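Local coordinates for uncharacterized protein (Arthrobacter sp., PDB 3KOP) that is of unknown function but adopts a cyclophilin-like fold built on a curled antiparallel sheet, at residues L129-G134 against D160-A165. Sequence-based numbering, arbitrary orientation.
Sequences LAVFYG and DEMAAA
Y133 lays its CB and the ring carbon CD1 against A163 of the helix 159-172, touching backbone as much as side chain. CB of Y133 stands 3.9 Å from A163 CA, and CD1 lies 4.0 Å from the methyl carbon CB of A163. The carbonyl oxygen A163 O sits obliquely to the ring, 3.9 Å from CD1. The same methyl also meets the main chain, with A163 CB 3.7 Å from Y133 O, so the alanine touches both the ring and the carbonyl of one residue. CG of Y133 falls between its own backbone N and carbonyl carbon (chi1 65°), which brings the ring alongside the helix. The small side chain of A163 is consistent with the close approach of the two backbones, 5.0 Å between the CA atoms of Y133 and A163. In this cyclophilin-like fold, the contact joins the end of strand 125-132, part of a curled antiparallel sheet, and the first loop residue after it to the helix packed against that sheet. Two residues back, within the strand, V131 also points at the helix, and its CG1 comes 4.5 Å from CG of the selenomethionine M162, a looser apolar touch continued by I26 beside V131 and L28 beside M162. No hydrogen bond crosses between the segments; Y133 OH instead bonds to H63 NE2 and to K65 NZ of the second subunit. Replacing Y133 with an alanine would probably lose the ring's contacts with A163 CA and O and leave H63 and the neighbouring subunit's K65 without their shared hydroxyl partner.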
ATOM      1  N   LEU F 129       3.636  23.483   3.264  1.00 13.58           N
ATOM      2  CA  LEU F 129       5.038  23.517   2.885  1.00 13.74           C
ATOM      3  C   LEU F 129       5.813  22.689   3.893  1.00 13.78           C
ATOM      4  O   LEU F 129       5.792  22.986   5.092  1.00 14.25           O
ATOM      5  CB  LEU F 129       5.580  24.948   2.825  1.00 14.05           C
ATOM      6  CG  LEU F 129       4.869  25.845   1.801  1.00 14.09           C
ATOM      7  CD1 LEU F 129       5.274  27.374   1.971  1.00 14.34           C
ATOM      8  CD2 LEU F 129       5.109  25.353   0.390  1.00 12.75           C
ATOM      9  N   ALA F 130       6.470  21.645   3.389  1.00 13.51           N
ATOM     10  CA  ALA F 130       7.035  20.593   4.228  1.00 13.43           C
ATOM     11  C   ALA F 130       8.504  20.345   3.953  1.00 13.45           C
ATOM     12  O   ALA F 130       8.966  20.421   2.810  1.00 14.50           O
ATOM     13  CB  ALA F 130       6.222  19.258   4.079  1.00 12.83           C
ATOM     14  N   VAL F 131       9.212  20.010   5.027  1.00 13.26           N
ATOM     15  CA  VAL F 131      10.605  19.660   5.002  1.00 13.51           C
ATOM     16  C   VAL F 131      10.744  18.237   5.540  1.00 13.64           C
ATOM     17  O   VAL F 131      10.266  17.929   6.628  1.00 13.14           O
ATOM     18  CB  VAL F 131      11.422  20.621   5.896  1.00 13.44           C
ATOM     19  CG1 VAL F 131      12.858  20.116   6.110  1.00 13.81           C
ATOM     20  CG2 VAL F 131      11.438  22.010   5.269  1.00 13.68           C
ATOM     21  N   PHE F 132      11.388  17.384   4.757  1.00 13.82           N
ATOM     22  CA  PHE F 132      11.709  16.047   5.207  1.00 13.95           C
ATOM     23  C   PHE F 132      13.157  15.952   5.658  1.00 13.86           C
ATOM     24  O   PHE F 132      14.079  16.303   4.920  1.00 14.60           O
ATOM     25  CB  PHE F 132      11.332  15.050   4.126  1.00 14.18           C
ATOM     26  CG  PHE F 132       9.885  14.908   4.002  1.00 13.97           C
ATOM     27  CD1 PHE F 132       9.206  13.985   4.795  1.00 15.04           C
ATOM     28  CD2 PHE F 132       9.179  15.729   3.162  1.00 14.11           C
ATOM     29  CE1 PHE F 132       7.836  13.851   4.692  1.00 15.88           C
ATOM     30  CE2 PHE F 132       7.806  15.633   3.085  1.00 14.84           C
ATOM     31  CZ  PHE F 132       7.138  14.685   3.828  1.00 14.94           C
ATOM     32  N   TYR F 133      13.340  15.572   6.912  1.00 13.99           N
ATOM     33  CA  TYR F 133      14.668  15.629   7.551  1.00 14.11           C
ATOM     34  C   TYR F 133      15.284  14.271   7.774  1.00 14.15           C
ATOM     35  O   TYR F 133      16.418  14.197   8.182  1.00 15.14           O
ATOM     36  CB  TYR F 133      14.616  16.406   8.862  1.00 13.95           C
ATOM     37  CG  TYR F 133      13.796  15.787   9.966  1.00 13.34           C
ATOM     38  CD1 TYR F 133      14.375  14.926  10.891  1.00 13.81           C
ATOM     39  CD2 TYR F 133      12.433  16.104  10.116  1.00 13.62           C
ATOM     40  CE1 TYR F 133      13.621  14.355  11.931  1.00 14.43           C
ATOM     41  CE2 TYR F 133      11.677  15.551  11.149  1.00 14.56           C
ATOM     42  CZ  TYR F 133      12.285  14.680  12.054  1.00 13.63           C
ATOM     43  OH  TYR F 133      11.552  14.144  13.073  1.00 15.40           O
ATOM     44  N   GLY F 134      14.544  13.203   7.504  1.00 13.90           N
ATOM     45  CA  GLY F 134      15.041  11.820   7.643  1.00 13.60           C
ATOM     46  C   GLY F 134      14.431  10.962   6.548  1.00 13.35           C
ATOM     47  O   GLY F 134      13.718  11.482   5.660  1.00 13.93           O
ATOM     48  N   ASP F 160      21.873  18.515   8.411  1.00 19.10           N
ATOM     49  CA  ASP F 160      22.134  17.868   9.701  1.00 20.32           C
ATOM     50  C   ASP F 160      21.645  18.717  10.871  1.00 19.61           C
ATOM     51  O   ASP F 160      20.989  18.210  11.765  1.00 19.27           O
ATOM     52  CB  ASP F 160      23.621  17.538   9.881  1.00 21.61           C
ATOM     53  CG  ASP F 160      24.105  16.489   8.889  1.00 25.10           C
ATOM     54  OD1 ASP F 160      23.273  15.792   8.316  1.00 29.66           O
ATOM     55  OD2 ASP F 160      25.329  16.383   8.659  1.00 33.01           O
ATOM     56  N   GLU F 161      21.942  20.006  10.839  1.00 19.03           N
ATOM     57  CA  GLU F 161      21.518  20.901  11.894  1.00 19.22           C
ATOM     58  C   GLU F 161      20.002  21.026  11.894  1.00 18.05           C
ATOM     59  O   GLU F 161      19.384  21.062  12.964  1.00 17.49           O
ATOM     60  CB  GLU F 161      22.144  22.295  11.760  1.00 20.00           C
ATOM     61  CG  GLU F 161      23.645  22.342  11.976  1.00 23.10           C
ATOM     62  CD  GLU F 161      24.481  21.874  10.785  1.00 29.22           C
ATOM     63  OE1 GLU F 161      23.939  21.409   9.738  1.00 27.56           O
ATOM     64  OE2 GLU F 161      25.734  21.976  10.919  1.00 35.40           O
HETATM   65  N   MSE F 162      19.395  21.055  10.707  1.00 17.51           N
HETATM   66  CA  MSE F 162      17.954  21.143  10.627  1.00 16.60           C
HETATM   67  C   MSE F 162      17.327  19.870  11.197  1.00 16.37           C
HETATM   68  O   MSE F 162      16.366  19.938  11.957  1.00 15.94           O
HETATM   69  CB  MSE F 162      17.472  21.399   9.201  1.00 17.07           C
HETATM   70  CG  MSE F 162      15.921  21.492   9.047  1.00 17.15           C
HETATM   71 SE   MSE F 162      15.081  22.852  10.183  0.75 19.25          SE
HETATM   72  CE  MSE F 162      16.045  24.339   9.593  1.00  8.87           C
ATOM     73  N   ALA F 163      17.863  18.710  10.819  1.00 15.85           N
ATOM     74  CA  ALA F 163      17.368  17.445  11.352  1.00 16.16           C
ATOM     75  C   ALA F 163      17.418  17.408  12.883  1.00 15.75           C
ATOM     76  O   ALA F 163      16.453  16.956  13.516  1.00 16.14           O
ATOM     77  CB  ALA F 163      18.118  16.231  10.730  1.00 15.43           C
ATOM     78  N   ALA F 164      18.512  17.894  13.467  1.00 15.15           N
ATOM     79  CA  ALA F 164      18.659  17.943  14.933  1.00 14.83           C
ATOM     80  C   ALA F 164      17.613  18.881  15.563  1.00 14.79           C
ATOM     81  O   ALA F 164      17.033  18.566  16.611  1.00 14.09           O
ATOM     82  CB  ALA F 164      20.124  18.320  15.357  1.00 14.59           C
ATOM     83  N   ALA F 165      17.296  19.984  14.875  1.00 14.86           N
ATOM     84  CA  ALA F 165      16.238  20.910  15.349  1.00 14.90           C
ATOM     85  C   ALA F 165      14.843  20.265  15.305  1.00 15.17           C
ATOM     86  O   ALA F 165      14.000  20.478  16.181  1.00 15.31           O
ATOM     87  CB  ALA F 165      16.257  22.215  14.538  1.00 14.47           C
TER